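Long-range contacts in Endoglucanase(Endo-1,4-beta-glucanase)protein (Pseudomonas stutzeri, PDB 6R2J), which probably hydrolyses O-glycosyl bonds, as an endo-1,4-beta-glucanase of glycoside hydrolase family 5, and binds the disaccharide cellobiose: residues V16-A21 and I55-I60; F59-V64 and L96-Y101. All blocks are in the same frame, centred on the assembly; numbering follows the deposited sequence.

Contact 1: V16-A21 and I55-I60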
loop_
_atom_site.group_PDB
_atom_site.type_symbol
_atom_site.label_atom_id
_atom_site.label_comp_id
_atom_site.label_asym_id
_atom_site.label_seq_id
_atom_site.Cartn_x
_atom_site.Cartn_y
_atom_site.Cartn_z
ATOM N N VAL A 16 -5.490 -6.174 2.494
ATOM C CA VAL A 16 -4.557 -7.021 1.771
ATOM C C VAL A 16 -4.054 -6.288 0.547
ATOM O O VAL A 16 -4.809 -5.602 -0.136
ATOM C CB VAL A 16 -5.216 -8.349 1.329
ATOM C CG1 VAL A 16 -5.529 -9.271 2.538
ATOM C CG2 VAL A 16 -6.465 -8.083 0.509
ATOM N N ASN A 17 -2.786 -6.490 0.234
ATOM C CA ASN A 17 -2.305 -6.136 -1.082
ATOM C C ASN A 17 -2.699 -7.237 -2.068
ATOM O O ASN A 17 -2.546 -8.425 -1.769
ATOM C CB ASN A 17 -0.792 -6.009 -1.058
ATOM C CG ASN A 17 -0.320 -4.781 -0.330
ATOM O OD1 ASN A 17 -0.221 -3.708 -0.929
ATOM N ND2 ASN A 17 0.035 -4.933 0.943
ATOM N N ILE A 18 -3.150 -6.829 -3.266
ATOM C CA ILE A 18 -3.624 -7.750 -4.297
ATOM C C ILE A 18 -2.794 -7.627 -5.572
ATOM O O ILE A 18 -2.668 -6.523 -6.134
ATOM C CB ILE A 18 -5.122 -7.543 -4.576
ATOM C CG1 ILE A 18 -5.931 -7.862 -3.304
ATOM C CG2 ILE A 18 -5.580 -8.432 -5.736
ATOM C CD1 ILE A 18 -6.025 -9.371 -2.902
ATOM N N SER A 19 -2.238 -8.760 -6.028
ATOM C CA SER A 19 -1.409 -8.883 -7.212
ATOM C C SER A 19 -2.274 -8.705 -8.462
ATOM O O SER A 19 -3.516 -8.790 -8.394
ATOM C CB SER A 19 -0.664 -10.223 -7.189
ATOM O OG SER A 19 -1.592 -11.237 -7.007
ATOM N N GLY A 20 -1.614 -8.547 -9.642
ATOM C CA GLY A 20 -0.156 -8.657 -9.819
ATOM C C GLY A 20 0.263 -7.733 -10.945
ATOM O O GLY A 20 1.084 -8.082 -11.754
ATOM N N ALA A 21 -0.312 -6.523 -11.002
ATOM C CA ALA A 21 -0.108 -5.560 -12.091
ATOM C C ALA A 21 1.263 -4.889 -12.053
ATOM O O ALA A 21 1.644 -4.243 -13.040
ATOM C CB ALA A 21 -1.216 -4.490 -12.047
ATOM N N ILE A 55 -8.274 -2.902 0.245
ATOM C CA ILE A 55 -7.370 -3.466 -0.740
ATOM C C ILE A 55 -6.368 -2.389 -1.147
ATOM O O ILE A 55 -6.747 -1.258 -1.464
ATOM C CB ILE A 55 -8.132 -3.954 -1.986
ATOM C CG1 ILE A 55 -9.195 -4.980 -1.587
ATOM C CG2 ILE A 55 -7.156 -4.502 -3.033
ATOM C CD1 ILE A 55 -8.641 -6.338 -1.261
ATOM N N ARG A 56 -5.089 -2.749 -1.139
ATOM C CA ARG A 56 -4.037 -1.942 -1.736
ATOM C C ARG A 56 -3.636 -2.614 -3.040
ATOM O O ARG A 56 -3.340 -3.816 -3.061
ATOM C CB ARG A 56 -2.825 -1.789 -0.809
ATOM C CG ARG A 56 -1.653 -0.991 -1.481
ATOM C CD ARG A 56 -0.644 -0.698 -0.422
ATOM N NE ARG A 56 0.547 0.076 -0.779
ATOM C CZ ARG A 56 1.740 -0.435 -1.054
ATOM N NH1 ARG A 56 1.927 -1.749 -1.096
ATOM N NH2 ARG A 56 2.761 0.383 -1.255
ATOM N N PHE A 57 -3.645 -1.862 -4.130
ATOM C CA PHE A 57 -3.421 -2.467 -5.439
ATOM C C PHE A 57 -2.251 -1.840 -6.178
ATOM O O PHE A 57 -2.405 -0.758 -6.775
ATOM C CB PHE A 57 -4.683 -2.398 -6.292
ATOM C CG PHE A 57 -4.571 -3.200 -7.546
ATOM C CD1 PHE A 57 -4.661 -4.582 -7.489
ATOM C CD2 PHE A 57 -4.306 -2.601 -8.759
ATOM C CE1 PHE A 57 -4.542 -5.377 -8.630
ATOM C CE2 PHE A 57 -4.146 -3.398 -9.912
ATOM C CZ PHE A 57 -4.288 -4.778 -9.841
ATOM N N PRO A 58 -1.075 -2.496 -6.197
ATOM C CA PRO A 58 0.067 -1.960 -6.962
ATOM C C PRO A 58 -0.113 -2.044 -8.486
ATOM O O PRO A 58 -0.634 -3.024 -9.036
ATOM C CB PRO A 58 1.260 -2.814 -6.489
ATOM C CG PRO A 58 0.808 -3.452 -5.182
ATOM C CD PRO A 58 -0.689 -3.630 -5.318
ATOM N N PHE A 59 0.356 -0.993 -9.159
ATOM C CA PHE A 59 0.513 -0.916 -10.598
ATOM C C PHE A 59 1.802 -0.130 -10.814
ATOM O O PHE A 59 2.370 0.468 -9.873
ATOM C CB PHE A 59 -0.742 -0.299 -11.206
ATOM C CG PHE A 59 -0.851 1.163 -10.950
ATOM C CD1 PHE A 59 -1.341 1.624 -9.748
ATOM C CD2 PHE A 59 -0.367 2.084 -11.886
ATOM C CE1 PHE A 59 -1.409 2.985 -9.492
ATOM C CE2 PHE A 59 -0.408 3.428 -11.646
ATOM C CZ PHE A 59 -0.951 3.893 -10.457
ATOM N N ILE A 60 2.295 -0.126 -12.057
ATOM C CA ILE A 60 3.478 0.671 -12.360
ATOM C C ILE A 60 3.176 1.759 -13.384
ATOM O O ILE A 60 2.365 1.594 -14.302
ATOM C CB ILE A 60 4.741 -0.153 -12.712
ATOM C CG1 ILE A 60 4.521 -0.993 -13.973
ATOM C CG2 ILE A 60 5.156 -1.025 -11.475
ATOM C CD1 ILE A 60 5.777 -1.716 -14.426
HETATM O O HOH W 1 -1.113 -5.509 -8.241
HETATM O O HOH W 2 0.709 -1.853 -14.031
#
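Arg-56 NH1 has two partners: Asn-17 OD1 across this contact and Glu-252 OE2, in a salt bridge, from strand 248-252. The bond from NH1 to Asn-17 OD1 is 2.9 Å long and nearly straight (168° at the hydrogen), with OD1 close to the guanidinium plane. The two side chains run side by side in the same direction, yet their amide and guanidinium planes stand 86° apart. In Arg-56 CG lies anti to the backbone N (chi1 177°) and the chain is extended to NE; its CB, CG and CD all lie within 3.2 Å of Asn-17 OD1. Asn-17 suits the place because its ND2 can at the same time donate to Tyr-282 O and Gly-251 O, while the guanidinium also meets Asp-140, Glu-175 and Asn-143. The strands themselves pair in parallel: Arg-56 N donates to Val-16 O and Ile-18 N to Arg-56 O, each at 3.0 Å. On the other face Ile-55 CG2 packs on Ile-18 CG1 at 3.6 Å, and Val-16 CG2 presses unusually tightly on Ile-55 CD1, at 3.3 Å. Past Ile-18 the chains part around a cis peptide between Ser-19 and Gly-20. A water takes over there, donating to Ile-18 O (2.8 Å) and Pro-58 O and accepting from Ala-21 N, and sits over a face of the Phe-57 ring toward its rim. Ala-21 is small enough to set its CB 3.8 Å from Phe-57 CE2. Such parallel pairing of neighbouring strands, connected through helix 41-49, is the beta-alpha-beta crossover repeated round the TIM barrel of family 5.

Contact 2: F59-V64 and L96-Y101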
loop_
_atom_site.group_PDB
_atom_site.type_symbol
_atom_site.label_atom_id
_atom_site.label_comp_id
_atom_site.label_asym_id
_atom_site.label_seq_id
_atom_site.Cartn_x
_atom_site.Cartn_y
_atom_site.Cartn_z
ATOM N N PHE A 59 0.356 -0.993 -9.159
ATOM C CA PHE A 59 0.513 -0.916 -10.598
ATOM C C PHE A 59 1.802 -0.130 -10.814
ATOM O O PHE A 59 2.370 0.468 -9.873
ATOM C CB PHE A 59 -0.742 -0.299 -11.206
ATOM C CG PHE A 59 -0.851 1.163 -10.950
ATOM C CD1 PHE A 59 -1.341 1.624 -9.748
ATOM C CD2 PHE A 59 -0.367 2.084 -11.886
ATOM C CE1 PHE A 59 -1.409 2.985 -9.492
ATOM C CE2 PHE A 59 -0.408 3.428 -11.646
ATOM C CZ PHE A 59 -0.951 3.893 -10.457
ATOM N N ILE A 60 2.295 -0.126 -12.057
ATOM C CA ILE A 60 3.478 0.671 -12.360
ATOM C C ILE A 60 3.176 1.759 -13.384
ATOM O O ILE A 60 2.365 1.594 -14.302
ATOM C CB ILE A 60 4.741 -0.153 -12.712
ATOM C CG1 ILE A 60 4.521 -0.993 -13.973
ATOM C CG2 ILE A 60 5.156 -1.025 -11.475
ATOM C CD1 ILE A 60 5.777 -1.716 -14.426
ATOM N N TRP A 61 3.858 2.879 -13.216
ATOM C CA TRP A 61 3.703 4.013 -14.123
ATOM C C TRP A 61 4.017 3.616 -15.572
ATOM O O TRP A 61 3.290 3.995 -16.503
ATOM C CB TRP A 61 4.571 5.160 -13.576
ATOM C CG TRP A 61 4.565 6.429 -14.319
ATOM C CD1 TRP A 61 3.855 6.750 -15.457
ATOM C CD2 TRP A 61 5.351 7.578 -13.990
ATOM N NE1 TRP A 61 4.178 8.024 -15.857
ATOM C CE2 TRP A 61 5.079 8.561 -14.969
ATOM C CE3 TRP A 61 6.265 7.870 -12.960
ATOM C CZ2 TRP A 61 5.676 9.810 -14.945
ATOM C CZ3 TRP A 61 6.873 9.102 -12.958
ATOM C CH2 TRP A 61 6.584 10.058 -13.954
ATOM N N GLU A 62 5.041 2.774 -15.765
ATOM C CA GLU A 62 5.487 2.402 -17.103
ATOM C C GLU A 62 4.409 1.676 -17.900
ATOM O O GLU A 62 4.463 1.667 -19.131
ATOM C CB GLU A 62 6.743 1.537 -16.982
ATOM C CG GLU A 62 7.981 2.299 -16.497
ATOM C CD GLU A 62 8.142 2.323 -14.965
ATOM O OE1 GLU A 62 7.208 1.917 -14.250
ATOM O OE2 GLU A 62 9.209 2.768 -14.473
ATOM N N ARG A 63 3.438 1.065 -17.245
ATOM C CA ARG A 63 2.375 0.381 -17.958
ATOM C C ARG A 63 1.165 1.273 -18.202
ATOM O O ARG A 63 0.375 0.953 -19.097
ATOM C CB ARG A 63 2.018 -0.937 -17.236
ATOM C CG ARG A 63 3.109 -1.994 -17.365
ATOM C CD ARG A 63 2.907 -3.234 -16.496
ATOM N NE ARG A 63 4.011 -4.180 -16.736
ATOM C CZ ARG A 63 4.591 -4.970 -15.826
ATOM N NH1 ARG A 63 4.176 -4.985 -14.579
ATOM N NH2 ARG A 63 5.587 -5.780 -16.184
ATOM N N VAL A 64 0.976 2.337 -17.399
ATOM C CA VAL A 64 -0.091 3.316 -17.668
ATOM C C VAL A 64 0.383 4.383 -18.647
ATOM O O VAL A 64 -0.444 4.987 -19.343
ATOM C CB VAL A 64 -0.734 3.996 -16.435
ATOM C CG1 VAL A 64 -1.456 2.961 -15.567
ATOM C CG2 VAL A 64 0.308 4.819 -15.673
ATOM N N LEU A 96 -5.018 2.622 -4.901
ATOM C CA LEU A 96 -4.166 2.470 -6.071
ATOM C C LEU A 96 -2.742 2.909 -5.745
ATOM O O LEU A 96 -2.511 4.037 -5.310
ATOM C CB LEU A 96 -4.705 3.269 -7.253
ATOM C CG LEU A 96 -6.053 2.754 -7.766
ATOM C CD1 LEU A 96 -6.452 3.587 -8.973
ATOM C CD2 LEU A 96 -6.023 1.288 -8.116
ATOM N N ASP A 97 -1.781 2.018 -5.964
ATOM C CA ASP A 97 -0.408 2.218 -5.513
ATOM C C ASP A 97 0.472 2.246 -6.744
ATOM O O ASP A 97 0.632 1.212 -7.408
ATOM C CB ASP A 97 -0.024 1.055 -4.594
ATOM C CG ASP A 97 1.480 0.762 -4.565
ATOM O OD1 ASP A 97 2.313 1.728 -4.688
ATOM O OD2 ASP A 97 1.760 -0.495 -4.497
ATOM N N MET A 98 1.055 3.414 -7.046
ATOM C CA MET A 98 2.049 3.516 -8.116
ATOM C C MET A 98 3.360 2.943 -7.572
ATOM O O MET A 98 4.091 3.596 -6.822
ATOM C CB MET A 98 2.223 4.953 -8.595
ATOM C CG MET A 98 3.333 5.096 -9.623
ATOM S SD MET A 98 3.460 6.734 -10.400
ATOM C CE MET A 98 1.935 6.887 -11.337
ATOM N N HIS A 99 3.656 1.709 -7.951
ATOM C CA HIS A 99 4.638 0.868 -7.264
ATOM C C HIS A 99 6.036 1.071 -7.869
ATOM O O HIS A 99 6.691 0.129 -8.351
ATOM C CB HIS A 99 4.176 -0.571 -7.417
ATOM C CG HIS A 99 4.621 -1.494 -6.328
ATOM N ND1 HIS A 99 4.162 -1.392 -5.036
ATOM C CD2 HIS A 99 5.446 -2.568 -6.353
ATOM C CE1 HIS A 99 4.697 -2.357 -4.308
ATOM N NE2 HIS A 99 5.474 -3.089 -5.085
ATOM N N ASN A 100 6.519 2.326 -7.784
ATOM C CA ASN A 100 7.627 2.741 -8.630
ATOM C C ASN A 100 8.945 3.140 -7.963
ATOM O O ASN A 100 9.885 3.496 -8.684
ATOM C CB ASN A 100 7.177 3.865 -9.575
ATOM C CG ASN A 100 6.681 3.343 -10.908
ATOM O OD1 ASN A 100 5.599 2.829 -11.005
ATOM N ND2 ASN A 100 7.501 3.458 -11.935
ATOM N N TYR A 101 9.064 3.104 -6.644
ATOM C CA TYR A 101 10.378 3.204 -5.994
ATOM C C TYR A 101 11.111 4.517 -6.279
ATOM O O TYR A 101 12.345 4.556 -6.286
ATOM C CB TYR A 101 11.272 2.025 -6.407
ATOM C CG TYR A 101 10.680 0.675 -6.085
ATOM C CD1 TYR A 101 10.735 0.164 -4.813
ATOM C CD2 TYR A 101 10.048 -0.060 -7.047
ATOM C CE1 TYR A 101 10.165 -1.050 -4.520
ATOM C CE2 TYR A 101 9.469 -1.274 -6.754
ATOM C CZ TYR A 101 9.523 -1.768 -5.490
ATOM O OH TYR A 101 8.944 -2.996 -5.232
#
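Asn-100 bonds through both ends of its amide to successive residues, Trp-61 and Glu-62, of the weakly bonded helical turn about 61-64. OD1 accepts from Trp-61 N at 2.8 Å in a nearly straight bond (172° at the hydrogen), while ND2 donates to Glu-62 OE1, also at 2.8 Å, and to Arg-103 O. Glu-62 and Asn-100 meet tip to tip, with carboxylate and amide planes 13° apart; Glu-62 OE2 is held by His-105 N. An alanine in place of Asn-100 would probably leave the Trp-61 N-H, Glu-62 OE1 and Arg-103 O without these mates. Deeper in, the strand pairing ends with Phe-59 N donating to Asp-97 O at 2.8 Å and His-99 N donating to Phe-59 O. Chi1 of 73° sets CG of Phe-59 between the backbone N and the carbonyl carbon, and the ring lies against the neighbouring strand. Met-98 CA lies over its face, 4.0 Å from the ring centroid, in a CH-pi contact. Met-98 SD lies 3.7 Å from Trp-61 CB and meets the indole obliquely, a Met-aromatic contact suited to the flexible thioether. His-99, at the centre of an inverse gamma turn, donates through ND1 to the syn lone pair of Asp-97 OD2. The contact thus changes from backbone pairing to hydrogen bonds of a side-chain amide where the strand stops, and these directional bonds to a buried asparagine are likely to set how the turn sits on the following strand.

How the contacts relate
Strand 54-59 joins the two contacts: contact 1 pairs it with strand 14-18, contact 2 with strand 93-98, and Phe-59 and Ile-60 belong to both. Their centres are about 10 Å apart. Asp-97 N, 3.0 Å from Phe-57 O, probably continues the backbone ladder between them, and Arg-63 NH1 probably bonds to Ala-21 O at 3.1 Å, tying the loop after the first strand to the helical turn after the second. A glucose unit of the bound cellobiose lies about 9 Å from the side chain of Arg-56 and about 8 Å from that of His-99, so neither touches it. A Tris molecule, probably from the crystallisation liquor, is hydrogen-bonded by Tyr-101 OH.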